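Local coordinates for protein beta-glucoside phosphorylase BglX (Unidentified, PDB 5VQE) that probably breaks beta-glucosides with phosphate as acceptor, working as a beta-glucoside phosphorylase of glycoside hydrolase family 3 that binds its sugar in a TIM-barrel domain, at residues A[18-23]-A[353-358]; A[249-254]-A[272-277]; A[461-466]-A[498-503]; A[537-542]-A[546-551]. All blocks are in the same frame, centred on the assembly; numbering follows the deposited sequence.

Interaction 1: A[18-23]-A[353-358]; sequences ITWVNQ and MKAKLR
W20 and V21 of helix 15-27 close on the methyl group of A355 in helix 340-356, a helix-to-helix contact on the outside of the TIM-barrel domain. The touching atoms are all carbon. The first segment starts at I18, which turns its side chain to L6 and L13 and offers its carbonyl to N22 one turn later. W20 does most of the covering: with CG anti to the backbone N (chi1 178°), its indole reaches across the gap, and CE3, on the six-membered ring, comes to 3.9 Å from A355 CB. The methyl approaches that ring obliquely. V21 flanks the same methyl from the next position, CG2 lying 4.1 Å from A355 CB. Two bulky side chains thus need a small partner, and alanine lets the backbones approach to 7.2 Å between the CA atoms of V21 and A355. L351, a turn before A355, extends the apolar strip under both W20 and V21. Beside A355, K354 leads its amine away to the carbonyls of G60 and P86 and to Q36 OE1, which ties its helix to the starts of two barrel strands. On the far side N22 grips I18 O twice, from opposite faces of the carbonyl plane: its backbone N at 3.0 Å and its side-chain ND2 at 3.1 Å.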
loop_
_atom_site.group_PDB
_atom_site.type_symbol
_atom_site.label_atom_id
_atom_site.label_comp_id
_atom_site.label_asym_id
_atom_site.label_seq_id
_atom_site.Cartn_x
_atom_site.Cartn_y
_atom_site.Cartn_z
ATOM N N ILE A 18 21.987 -7.868 22.499
ATOM C CA ILE A 18 22.592 -8.909 21.682
ATOM C C ILE A 18 22.720 -10.196 22.485
ATOM O O ILE A 18 22.546 -11.297 21.950
ATOM C CB ILE A 18 23.947 -8.419 21.134
ATOM C CG1 ILE A 18 23.717 -7.239 20.182
ATOM C CG2 ILE A 18 24.678 -9.537 20.418
ATOM C CD1 ILE A 18 24.984 -6.492 19.757
ATOM N N THR A 19 23.017 -10.079 23.784
ATOM C CA THR A 19 23.074 -11.265 24.635
ATOM C C THR A 19 21.707 -11.930 24.727
ATOM O O THR A 19 21.611 -13.164 24.720
ATOM C CB THR A 19 23.607 -10.891 26.026
ATOM O OG1 THR A 19 24.991 -10.531 25.919
ATOM C CG2 THR A 19 23.486 -12.057 27.012
ATOM N N TRP A 20 20.635 -11.134 24.786
ATOM C CA TRP A 20 19.295 -11.714 24.787
ATOM C C TRP A 20 19.018 -12.457 23.483
ATOM O O TRP A 20 18.461 -13.561 23.495
ATOM C CB TRP A 20 18.233 -10.635 25.014
ATOM C CG TRP A 20 16.854 -11.209 24.960
ATOM C CD1 TRP A 20 16.177 -11.797 25.980
ATOM C CD2 TRP A 20 15.996 -11.280 23.815
ATOM N NE1 TRP A 20 14.947 -12.226 25.549
ATOM C CE2 TRP A 20 14.814 -11.922 24.222
ATOM C CE3 TRP A 20 16.116 -10.859 22.487
ATOM C CZ2 TRP A 20 13.754 -12.151 23.352
ATOM C CZ3 TRP A 20 15.071 -11.083 21.630
ATOM C CH2 TRP A 20 13.900 -11.726 22.061
ATOM N N VAL A 21 19.383 -11.863 22.344
ATOM C CA VAL A 21 19.140 -12.520 21.059
ATOM C C VAL A 21 19.836 -13.872 21.018
ATOM O O VAL A 21 19.234 -14.889 20.658
ATOM C CB VAL A 21 19.607 -11.626 19.895
ATOM C CG1 VAL A 21 19.520 -12.373 18.585
ATOM C CG2 VAL A 21 18.781 -10.347 19.826
ATOM N N ASN A 22 21.118 -13.893 21.385
ATOM C CA ASN A 22 21.915 -15.114 21.308
ATOM C C ASN A 22 21.403 -16.176 22.270
ATOM O O ASN A 22 21.246 -17.343 21.895
ATOM C CB ASN A 22 23.377 -14.792 21.602
ATOM C CG ASN A 22 24.127 -14.357 20.373
ATOM O OD1 ASN A 22 24.479 -15.178 19.534
ATOM N ND2 ASN A 22 24.371 -13.058 20.251
ATOM N N GLN A 23 21.149 -15.791 23.524
ATOM C CA GLN A 23 20.653 -16.757 24.498
ATOM C C GLN A 23 19.311 -17.328 24.071
ATOM O O GLN A 23 19.067 -18.534 24.214
ATOM C CB GLN A 23 20.545 -16.107 25.876
ATOM C CG GLN A 23 21.895 -15.844 26.517
ATOM C CD GLN A 23 21.786 -15.226 27.896
ATOM O OE1 GLN A 23 20.705 -14.813 28.327
ATOM N NE2 GLN A 23 22.913 -15.152 28.596
ATOM N N MET A 353 15.091 -7.625 15.739
ATOM C CA MET A 353 14.107 -6.555 15.611
ATOM C C MET A 353 13.165 -6.543 16.806
ATOM O O MET A 353 12.713 -5.474 17.231
ATOM C CB MET A 353 13.330 -6.694 14.297
ATOM C CG MET A 353 14.097 -6.164 13.082
ATOM S SD MET A 353 14.323 -4.375 13.158
ATOM C CE MET A 353 15.709 -4.088 12.042
ATOM N N LYS A 354 12.871 -7.722 17.362
ATOM C CA LYS A 354 12.067 -7.793 18.574
ATOM C C LYS A 354 12.797 -7.148 19.745
ATOM O O LYS A 354 12.188 -6.425 20.542
ATOM C CB LYS A 354 11.717 -9.252 18.859
ATOM C CG LYS A 354 10.800 -9.826 17.789
ATOM C CD LYS A 354 10.487 -11.299 17.976
ATOM C CE LYS A 354 9.628 -11.805 16.823
ATOM N NZ LYS A 354 8.983 -13.126 17.048
ATOM N N ALA A 355 14.114 -7.360 19.834
ATOM C CA ALA A 355 14.910 -6.691 20.855
ATOM C C ALA A 355 15.011 -5.196 20.589
ATOM O O ALA A 355 14.984 -4.392 21.528
ATOM C CB ALA A 355 16.303 -7.313 20.925
ATOM N N LYS A 356 15.118 -4.797 19.317
ATOM C CA LYS A 356 15.173 -3.372 18.995
ATOM C C LYS A 356 13.935 -2.654 19.514
ATOM O O LYS A 356 14.024 -1.538 20.039
ATOM C CB LYS A 356 15.313 -3.189 17.479
ATOM C CG LYS A 356 15.420 -1.744 16.986
ATOM C CD LYS A 356 15.370 -1.700 15.453
ATOM C CE LYS A 356 15.161 -0.287 14.922
ATOM N NZ LYS A 356 16.335 0.563 15.174
ATOM N N LEU A 357 12.771 -3.279 19.361
ATOM C CA LEU A 357 11.508 -2.753 19.856
ATOM C C LEU A 357 11.355 -2.892 21.365
ATOM O O LEU A 357 10.385 -2.367 21.923
ATOM C CB LEU A 357 10.352 -3.478 19.163
ATOM C CG LEU A 357 10.127 -3.164 17.684
ATOM C CD1 LEU A 357 9.197 -4.181 17.065
ATOM C CD2 LEU A 357 9.558 -1.756 17.513
ATOM N N ARG A 358 12.270 -3.603 22.023
ATOM C CA ARG A 358 12.198 -3.870 23.459
ATOM C C ARG A 358 10.911 -4.601 23.826
ATOM O O ARG A 358 10.304 -4.338 24.864
ATOM C CB ARG A 358 12.338 -2.578 24.268
ATOM C CG ARG A 358 13.422 -1.665 23.748
ATOM C CD ARG A 358 14.055 -0.859 24.868
ATOM N NE ARG A 358 15.072 -1.636 25.577
ATOM C CZ ARG A 358 16.388 -1.440 25.491
ATOM N NH1 ARG A 358 16.891 -0.480 24.728
ATOM N NH2 ARG A 358 17.210 -2.214 26.183
#

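Interaction 2: A[249-254]-A[272-277]; sequences TRMVNP and QGILRG
I274 of helix 268-278 packs against M251 and V252 at the end of helix 246-252. The second segment begins with Q272, whose NE2 bonds to Q310 O and whose carbonyl accepts a weak bond from G277 N, closing a wider, pi-type turn. G273 brings the backbones closest, its CA 6.6 Å from that of V252. Glycine suits the place because a CB here would crowd V252 CG1 at about 3.0 Å. I274 then supplies the touching group. With CG1 beside the backbone N (chi1 -62°) and a turn at chi2 (-59°), CD1 is carried to the opposite helix, although CB leaves the backbone to one side, aimed neither at that helix nor away from it. CD1 lies 3.6 Å from V252 CG2, and the methyl end of M251 arrives on the same atom, CE to CD1 3.8 Å, the two side chains crossing nearly at right angles. A branched isoleucine with a flexible methionine fills such a seam well, since neither has a polar group to satisfy; W219 and M220 of helix 216-232 continue the apolar patch. L275 faces inward to I285 of strand 284-287, while R276 pairs with D314 and bonds to the carbonyls of F281 and G283. Both helices lie in the connection from strand 237-244, which carries the pocket residue M239, to the parallel strand 284-287, which leads to D288 just past its end: the arrangement is that of a beta-alpha-beta unit of a TIM barrel, its helical layer packed outside the strands.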
loop_
_atom_site.group_PDB
_atom_site.type_symbol
_atom_site.label_atom_id
_atom_site.label_comp_id
_atom_site.label_asym_id
_atom_site.label_seq_id
_atom_site.Cartn_x
_atom_site.Cartn_y
_atom_site.Cartn_z
ATOM N N THR A 249 19.534 -9.636 -12.684
ATOM C CA THR A 249 19.918 -10.998 -12.333
ATOM C C THR A 249 21.089 -11.467 -13.189
ATOM O O THR A 249 22.067 -12.015 -12.670
ATOM C CB THR A 249 18.718 -11.927 -12.484
ATOM O OG1 THR A 249 17.706 -11.530 -11.553
ATOM C CG2 THR A 249 19.108 -13.382 -12.213
ATOM N N ARG A 250 21.020 -11.230 -14.505
ATOM C CA ARG A 250 22.117 -11.636 -15.385
ATOM C C ARG A 250 23.385 -10.832 -15.134
ATOM O O ARG A 250 24.486 -11.335 -15.384
ATOM C CB ARG A 250 21.722 -11.499 -16.851
ATOM C CG ARG A 250 20.730 -12.532 -17.306
ATOM C CD ARG A 250 20.625 -12.590 -18.821
ATOM N NE ARG A 250 19.350 -13.182 -19.203
ATOM C CZ ARG A 250 18.230 -12.496 -19.420
ATOM N NH1 ARG A 250 18.219 -11.174 -19.325
ATOM N NH2 ARG A 250 17.116 -13.138 -19.751
ATOM N N MET A 251 23.264 -9.583 -14.677
ATOM C CA MET A 251 24.458 -8.825 -14.317
ATOM C C MET A 251 25.211 -9.525 -13.199
ATOM O O MET A 251 26.442 -9.639 -13.242
ATOM C CB MET A 251 24.087 -7.399 -13.901
ATOM C CG MET A 251 25.267 -6.557 -13.392
ATOM S SD MET A 251 24.772 -4.972 -12.696
ATOM C CE MET A 251 24.266 -5.499 -11.070
ATOM N N VAL A 252 24.482 -10.021 -12.197
ATOM C CA VAL A 252 25.112 -10.738 -11.094
ATOM C C VAL A 252 25.635 -12.091 -11.560
ATOM O O VAL A 252 26.718 -12.522 -11.148
ATOM C CB VAL A 252 24.115 -10.892 -9.929
ATOM C CG1 VAL A 252 24.711 -11.748 -8.820
ATOM C CG2 VAL A 252 23.694 -9.505 -9.396
ATOM N N ASN A 253 24.874 -12.782 -12.413
ATOM C CA ASN A 253 25.144 -14.168 -12.802
ATOM C C ASN A 253 24.992 -14.260 -14.313
ATOM O O ASN A 253 23.935 -14.660 -14.820
ATOM C CB ASN A 253 24.195 -15.136 -12.088
ATOM C CG ASN A 253 24.481 -16.599 -12.414
ATOM O OD1 ASN A 253 25.279 -16.910 -13.295
ATOM N ND2 ASN A 253 23.809 -17.499 -11.707
ATOM N N PRO A 254 26.027 -13.879 -15.067
ATOM C CA PRO A 254 25.884 -13.820 -16.531
ATOM C C PRO A 254 25.474 -15.130 -17.175
ATOM O O PRO A 254 24.894 -15.102 -18.267
ATOM C CB PRO A 254 27.275 -13.381 -16.997
ATOM C CG PRO A 254 27.815 -12.606 -15.855
ATOM C CD PRO A 254 27.302 -13.295 -14.619
ATOM N N GLN A 272 20.696 -11.665 -2.148
ATOM C CA GLN A 272 22.043 -11.783 -1.604
ATOM C C GLN A 272 23.046 -10.980 -2.431
ATOM O O GLN A 272 23.849 -10.225 -1.875
ATOM C CB GLN A 272 22.436 -13.265 -1.515
ATOM C CG GLN A 272 21.890 -13.939 -0.266
ATOM C CD GLN A 272 21.841 -15.460 -0.366
ATOM O OE1 GLN A 272 22.110 -16.038 -1.421
ATOM N NE2 GLN A 272 21.483 -16.110 0.732
ATOM N N GLY A 273 22.980 -11.097 -3.757
ATOM C CA GLY A 273 23.919 -10.375 -4.607
ATOM C C GLY A 273 23.731 -8.868 -4.572
ATOM O O GLY A 273 24.691 -8.119 -4.391
ATOM N N ILE A 274 22.497 -8.396 -4.759
ATOM C CA ILE A 274 22.251 -6.957 -4.816
ATOM C C ILE A 274 22.032 -6.384 -3.414
ATOM O O ILE A 274 22.785 -5.512 -2.969
ATOM C CB ILE A 274 21.063 -6.636 -5.739
ATOM C CG1 ILE A 274 21.344 -7.078 -7.184
ATOM C CG2 ILE A 274 20.734 -5.149 -5.714
ATOM C CD1 ILE A 274 22.579 -6.441 -7.843
ATOM N N LEU A 275 21.012 -6.862 -2.699
ATOM C CA LEU A 275 20.642 -6.222 -1.435
ATOM C C LEU A 275 21.727 -6.382 -0.375
ATOM O O LEU A 275 22.226 -5.389 0.168
ATOM C CB LEU A 275 19.323 -6.781 -0.904
ATOM C CG LEU A 275 18.032 -6.319 -1.543
ATOM C CD1 LEU A 275 16.883 -6.965 -0.768
ATOM C CD2 LEU A 275 17.910 -4.793 -1.535
ATOM N N ARG A 276 22.068 -7.628 -0.027
ATOM C CA ARG A 276 23.089 -7.845 0.996
ATOM C C ARG A 276 24.467 -7.443 0.491
ATOM O O ARG A 276 25.245 -6.818 1.219
ATOM C CB ARG A 276 23.119 -9.307 1.446
ATOM C CG ARG A 276 21.862 -9.832 2.105
ATOM C CD ARG A 276 21.524 -9.094 3.380
ATOM N NE ARG A 276 20.432 -9.744 4.104
ATOM C CZ ARG A 276 19.668 -9.154 5.018
ATOM N NH1 ARG A 276 19.863 -7.886 5.332
ATOM N NH2 ARG A 276 18.697 -9.836 5.617
ATOM N N GLY A 277 24.789 -7.805 -0.743
ATOM C CA GLY A 277 26.124 -7.599 -1.260
ATOM C C GLY A 277 26.355 -6.167 -1.683
ATOM O O GLY A 277 27.027 -5.399 -0.986
#

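Interaction 3: A[461-466]-A[498-503]; sequences EDLKRD and PKFVCD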
loop_
_atom_site.group_PDB
_atom_site.type_symbol
_atom_site.label_atom_id
_atom_site.label_comp_id
_atom_site.label_asym_id
_atom_site.label_seq_id
_atom_site.Cartn_x
_atom_site.Cartn_y
_atom_site.Cartn_z
ATOM N N GLU A 461 -31.926 17.792 -27.686
ATOM C CA GLU A 461 -32.496 19.079 -27.302
ATOM C C GLU A 461 -33.257 18.948 -25.990
ATOM O O GLU A 461 -33.159 19.826 -25.123
ATOM C CB GLU A 461 -33.391 19.622 -28.421
ATOM C CG GLU A 461 -34.049 20.974 -28.127
ATOM C CD GLU A 461 -33.062 22.130 -27.961
ATOM O OE1 GLU A 461 -31.852 21.939 -28.227
ATOM O OE2 GLU A 461 -33.507 23.240 -27.566
ATOM N N ASP A 462 -34.009 17.853 -25.819
ATOM C CA ASP A 462 -34.631 17.569 -24.528
ATOM C C ASP A 462 -33.581 17.528 -23.425
ATOM O O ASP A 462 -33.737 18.155 -22.371
ATOM C CB ASP A 462 -35.376 16.231 -24.566
ATOM C CG ASP A 462 -36.582 16.236 -25.489
ATOM O OD1 ASP A 462 -37.211 17.295 -25.686
ATOM O OD2 ASP A 462 -36.910 15.149 -26.006
ATOM N N LEU A 463 -32.512 16.761 -23.646
ATOM C CA LEU A 463 -31.434 16.684 -22.670
ATOM C C LEU A 463 -30.923 18.073 -22.302
ATOM O O LEU A 463 -30.731 18.382 -21.122
ATOM C CB LEU A 463 -30.296 15.832 -23.227
ATOM C CG LEU A 463 -29.116 15.581 -22.289
ATOM C CD1 LEU A 463 -29.511 14.624 -21.162
ATOM C CD2 LEU A 463 -27.931 15.026 -23.073
ATOM N N LYS A 464 -30.676 18.923 -23.308
ATOM C CA LYS A 464 -30.152 20.259 -23.033
ATOM C C LYS A 464 -31.167 21.111 -22.290
ATOM O O LYS A 464 -30.786 21.974 -21.488
ATOM C CB LYS A 464 -29.754 20.960 -24.326
ATOM C CG LYS A 464 -28.566 20.352 -25.029
ATOM C CD LYS A 464 -28.518 20.784 -26.494
ATOM C CE LYS A 464 -27.405 21.767 -26.780
ATOM N NZ LYS A 464 -27.376 22.145 -28.226
ATOM N N ARG A 465 -32.455 20.900 -22.564
ATOM C CA ARG A 465 -33.500 21.593 -21.821
ATOM C C ARG A 465 -33.487 21.176 -20.361
ATOM O O ARG A 465 -33.756 21.993 -19.472
ATOM C CB ARG A 465 -34.863 21.294 -22.458
ATOM C CG ARG A 465 -36.081 21.707 -21.638
ATOM C CD ARG A 465 -37.339 20.970 -22.087
ATOM N NE ARG A 465 -37.974 20.264 -20.972
ATOM C CZ ARG A 465 -38.133 18.943 -20.876
ATOM N NH1 ARG A 465 -38.724 18.444 -19.797
ATOM N NH2 ARG A 465 -37.725 18.117 -21.839
ATOM N N ASP A 466 -33.182 19.906 -20.096
ATOM C CA ASP A 466 -33.250 19.343 -18.758
ATOM C C ASP A 466 -31.912 19.328 -18.031
ATOM O O ASP A 466 -31.886 19.038 -16.827
ATOM C CB ASP A 466 -33.781 17.903 -18.821
ATOM C CG ASP A 466 -35.221 17.831 -19.249
ATOM O OD1 ASP A 466 -35.975 18.783 -18.964
ATOM O OD2 ASP A 466 -35.606 16.811 -19.853
ATOM N N PRO A 498 -18.907 10.086 -21.292
ATOM C CA PRO A 498 -19.058 11.515 -21.646
ATOM C C PRO A 498 -19.223 11.703 -23.148
ATOM O O PRO A 498 -18.352 12.197 -23.866
ATOM C CB PRO A 498 -17.757 12.130 -21.108
ATOM C CG PRO A 498 -17.102 11.066 -20.281
ATOM C CD PRO A 498 -17.537 9.786 -20.862
ATOM N N LYS A 499 -20.377 11.298 -23.662
ATOM C CA LYS A 499 -20.553 11.202 -25.100
ATOM C C LYS A 499 -21.191 12.441 -25.716
ATOM O O LYS A 499 -21.367 12.481 -26.937
ATOM C CB LYS A 499 -21.378 9.958 -25.430
ATOM C CG LYS A 499 -22.861 10.082 -25.137
ATOM C CD LYS A 499 -23.572 8.746 -25.365
ATOM C CE LYS A 499 -23.417 8.285 -26.805
ATOM N NZ LYS A 499 -24.191 7.056 -27.092
ATOM N N PHE A 500 -21.508 13.459 -24.917
ATOM C CA PHE A 500 -22.161 14.666 -25.408
ATOM C C PHE A 500 -21.421 15.920 -24.953
ATOM O O PHE A 500 -22.036 16.961 -24.700
ATOM C CB PHE A 500 -23.620 14.713 -24.951
ATOM C CG PHE A 500 -24.435 13.520 -25.386
ATOM C CD1 PHE A 500 -24.684 13.286 -26.729
ATOM C CD2 PHE A 500 -24.972 12.650 -24.454
ATOM C CE1 PHE A 500 -25.437 12.193 -27.133
ATOM C CE2 PHE A 500 -25.721 11.567 -24.849
ATOM C CZ PHE A 500 -25.953 11.335 -26.194
ATOM N N VAL A 501 -20.087 15.860 -24.884
ATOM C CA VAL A 501 -19.312 16.971 -24.324
ATOM C C VAL A 501 -19.415 18.249 -25.154
ATOM O O VAL A 501 -19.145 19.336 -24.633
ATOM C CB VAL A 501 -17.828 16.578 -24.149
ATOM C CG1 VAL A 501 -17.694 15.450 -23.119
ATOM C CG2 VAL A 501 -17.190 16.189 -25.491
ATOM N N CYS A 502 -19.792 18.161 -26.431
ATOM C CA CYS A 502 -19.977 19.348 -27.254
ATOM C C CYS A 502 -21.408 19.864 -27.223
ATOM O O CYS A 502 -21.673 20.946 -27.758
ATOM C CB CYS A 502 -19.583 19.053 -28.700
ATOM S SG CYS A 502 -17.862 18.598 -28.884
ATOM N N ASP A 503 -22.322 19.112 -26.615
ATOM C CA ASP A 503 -23.723 19.489 -26.481
ATOM C C ASP A 503 -24.094 19.911 -25.069
ATOM O O ASP A 503 -24.978 20.753 -24.901
ATOM C CB ASP A 503 -24.624 18.318 -26.899
ATOM C CG ASP A 503 -24.532 18.008 -28.387
ATOM O OD1 ASP A 503 -25.039 18.816 -29.195
ATOM O OD2 ASP A 503 -23.940 16.966 -28.750
#
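K464, on the helix, and D503, in the irregular segment 498-503, bring the two backbones nearest, with 7.3 Å between their CA atoms. The loop is held in a turn there by D503 N bonding back to F500 O at 2.9 Å. K464 lays its aliphatic chain over the end of that turn, and a bend at chi3 (108°) brings CE, not the amine, to the carbonyl, 3.2 Å from D503 O. NZ, beyond it, stays 4.2 Å from D503 OD1: the opposite charges may attract, but they make no salt bridge. A long, flexible lysine suits this rim, where its carbons shield the turn. One residue earlier L463 points inward, and its CD2 meets CD2 of F500 at 4.0 Å, obliquely to the ring. K499 CG lies over one face of that ring, toward its rim. F500 also leans on P454 and I460, while L463 rests on F470 of strand 469-475. The contact therefore fastens the long loop between the parallel strands 469-475 and 506-510 to helix 460-466, which precedes the first of them, beside the N-terminal ends of these two adjacent, central strands of the mixed six-stranded sheet.

Interaction 4: A[537-542]-A[546-551]; sequences VRMMIE and GRSSFK
E542 and R547 form a two-pronged salt bridge, the arginine presenting its side edge: NE bonds to OE1 at 2.8 Å and NH2 to OE2 at 3.0 Å, both almost straight. Each oxygen lies in the guanidinium plane, but the donors come from above the carboxylate plane, and the two flat groups are turned 46° apart. A bend at chi2 (-58°) turns the carboxylate out from the helix to where the arginine can take both oxygens. NH2 has a second acidic partner, E441 of helix 429-441, and a water donates to E542 OE1. An alanine here, lacking both oxygens, would leave R547 NE without this acceptor, and the guanidinium, still held by E441, would probably be freer to turn. The backbone of E542 works too: R547 N reaches its carbonyl O at 2.9 Å, the long bond of the Schellman motif that ends helix 534-544, with G546 at the positive phi (81°) that glycine takes most easily; S548 N adds a weak bond to the same oxygen. Beyond the polar pair, the turned-back chain packs on the helix. I541 runs alongside R547, its CG2 3.9 Å from NH2, and it also touches F434, L437 and L438 of helix 429-441. S548, small enough to lie close, sets its CB 3.8 Å from E542 CB. M539, bent at chi2 and chi3, brings CE to 3.6 Å from S548 OG, an oxygen whose polar partner is K543 NZ, and the M539 side chain also touches A388 and D389 of helix 378-391.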
loop_
_atom_site.group_PDB
_atom_site.type_symbol
_atom_site.label_atom_id
_atom_site.label_comp_id
_atom_site.label_asym_id
_atom_site.label_seq_id
_atom_site.Cartn_x
_atom_site.Cartn_y
_atom_site.Cartn_z
ATOM N N VAL A 537 -13.747 14.998 -0.523
ATOM C CA VAL A 537 -15.019 15.408 -1.115
ATOM C C VAL A 537 -15.374 16.822 -0.674
ATOM O O VAL A 537 -15.778 17.661 -1.487
ATOM C CB VAL A 537 -16.128 14.406 -0.745
ATOM C CG1 VAL A 537 -17.520 14.985 -1.034
ATOM C CG2 VAL A 537 -15.945 13.083 -1.503
ATOM N N ARG A 538 -15.236 17.109 0.621
ATOM C CA ARG A 538 -15.567 18.445 1.113
ATOM C C ARG A 538 -14.650 19.497 0.506
ATOM O O ARG A 538 -15.100 20.593 0.160
ATOM C CB ARG A 538 -15.500 18.485 2.643
ATOM C CG ARG A 538 -16.533 17.609 3.312
ATOM C CD ARG A 538 -16.584 17.800 4.818
ATOM N NE ARG A 538 -17.623 16.958 5.414
ATOM C CZ ARG A 538 -18.911 17.291 5.509
ATOM N NH1 ARG A 538 -19.346 18.459 5.061
ATOM N NH2 ARG A 538 -19.774 16.442 6.053
ATOM N N MET A 539 -13.363 19.191 0.359
ATOM C CA MET A 539 -12.454 20.176 -0.223
ATOM C C MET A 539 -12.682 20.329 -1.722
ATOM O O MET A 539 -12.481 21.419 -2.272
ATOM C CB MET A 539 -11.000 19.798 0.070
ATOM C CG MET A 539 -10.573 20.021 1.512
ATOM S SD MET A 539 -10.959 21.694 2.109
ATOM C CE MET A 539 -10.160 22.688 0.881
ATOM N N MET A 540 -13.102 19.264 -2.400
ATOM C CA MET A 540 -13.485 19.394 -3.801
ATOM C C MET A 540 -14.605 20.416 -3.957
ATOM O O MET A 540 -14.557 21.281 -4.836
ATOM C CB MET A 540 -13.922 18.034 -4.343
ATOM C CG MET A 540 -14.334 18.048 -5.807
ATOM S SD MET A 540 -12.971 18.402 -6.924
ATOM C CE MET A 540 -12.127 16.826 -6.898
ATOM N N ILE A 541 -15.636 20.312 -3.116
ATOM C CA ILE A 541 -16.740 21.266 -3.149
ATOM C C ILE A 541 -16.216 22.684 -2.988
ATOM O O ILE A 541 -16.568 23.581 -3.760
ATOM C CB ILE A 541 -17.775 20.914 -2.064
ATOM C CG1 ILE A 541 -18.611 19.708 -2.497
ATOM C CG2 ILE A 541 -18.673 22.115 -1.731
ATOM C CD1 ILE A 541 -19.556 19.971 -3.677
ATOM N N GLU A 542 -15.365 22.912 -1.980
ATOM C CA GLU A 542 -14.852 24.259 -1.760
ATOM C C GLU A 542 -14.157 24.787 -3.005
ATOM O O GLU A 542 -14.298 25.964 -3.354
ATOM C CB GLU A 542 -13.905 24.278 -0.559
ATOM C CG GLU A 542 -14.567 23.887 0.746
ATOM C CD GLU A 542 -15.740 24.789 1.085
ATOM O OE1 GLU A 542 -15.552 26.019 1.055
ATOM O OE2 GLU A 542 -16.849 24.274 1.354
ATOM N N GLY A 546 -15.087 27.821 -5.878
ATOM C CA GLY A 546 -14.193 28.959 -5.928
ATOM C C GLY A 546 -13.853 29.563 -4.584
ATOM O O GLY A 546 -13.270 30.652 -4.544
ATOM N N ARG A 547 -14.207 28.903 -3.484
ATOM C CA ARG A 547 -13.828 29.349 -2.153
ATOM C C ARG A 547 -12.450 28.853 -1.731
ATOM O O ARG A 547 -11.949 29.274 -0.684
ATOM C CB ARG A 547 -14.864 28.882 -1.129
ATOM C CG ARG A 547 -16.278 29.381 -1.404
ATOM C CD ARG A 547 -17.200 29.064 -0.239
ATOM N NE ARG A 547 -17.510 27.643 -0.112
ATOM C CZ ARG A 547 -18.594 27.052 -0.612
ATOM N NH1 ARG A 547 -19.496 27.750 -1.299
ATOM N NH2 ARG A 547 -18.778 25.752 -0.424
ATOM N N SER A 548 -11.836 27.960 -2.504
ATOM C CA SER A 548 -10.520 27.419 -2.189
ATOM C C SER A 548 -9.778 27.219 -3.498
ATOM O O SER A 548 -10.343 26.673 -4.449
ATOM C CB SER A 548 -10.630 26.092 -1.418
ATOM O OG SER A 548 -9.363 25.464 -1.270
ATOM N N SER A 549 -8.531 27.677 -3.556
ATOM C CA SER A 549 -7.761 27.562 -4.782
ATOM C C SER A 549 -7.321 26.118 -5.008
ATOM O O SER A 549 -7.195 25.328 -4.067
ATOM C CB SER A 549 -6.533 28.469 -4.733
ATOM O OG SER A 549 -5.720 28.146 -3.622
ATOM N N PHE A 550 -7.103 25.775 -6.274
ATOM C CA PHE A 550 -6.458 24.513 -6.627
ATOM C C PHE A 550 -4.958 24.656 -6.418
ATOM O O PHE A 550 -4.326 25.557 -6.980
ATOM C CB PHE A 550 -6.766 24.124 -8.069
ATOM C CG PHE A 550 -8.182 23.704 -8.284
ATOM C CD1 PHE A 550 -8.589 22.418 -7.980
ATOM C CD2 PHE A 550 -9.114 24.600 -8.782
ATOM C CE1 PHE A 550 -9.896 22.026 -8.171
ATOM C CE2 PHE A 550 -10.423 24.218 -8.978
ATOM C CZ PHE A 550 -10.819 22.926 -8.673
ATOM N N LYS A 551 -4.396 23.773 -5.599
ATOM C CA LYS A 551 -3.004 23.857 -5.198
ATOM C C LYS A 551 -2.185 22.635 -5.580
ATOM O O LYS A 551 -0.951 22.699 -5.516
ATOM C CB LYS A 551 -2.908 24.048 -3.678
ATOM C CG LYS A 551 -3.700 25.231 -3.142
ATOM C CD LYS A 551 -3.766 25.197 -1.621
ATOM C CE LYS A 551 -4.552 26.386 -1.052
ATOM N NZ LYS A 551 -6.030 26.248 -1.235
HETATM O O HOH W 1 -13.200 27.291 1.907
#

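How the interactions relate
Interactions 1 and 2 belong to the TIM-barrel domain, where interaction 2 is nested inside the chain loop that interaction 1 closes; interactions 3 and 4 lie in the alpha/beta domain, their centres about 26 Å apart. The first two join helix to helix through carbon alone, and each has a small residue, an alanine or a glycine, where the two backbones come nearest; interaction 1 is buried, interaction 2 only partly. The other two join a helix to a loop. Interaction 3, partly buried, has an apolar pair with a loosely placed charge at its rim, whereas 537-542 with 546-551 lies at the surface and relies on a salt bridge and backbone capping. No two of the four share a helix.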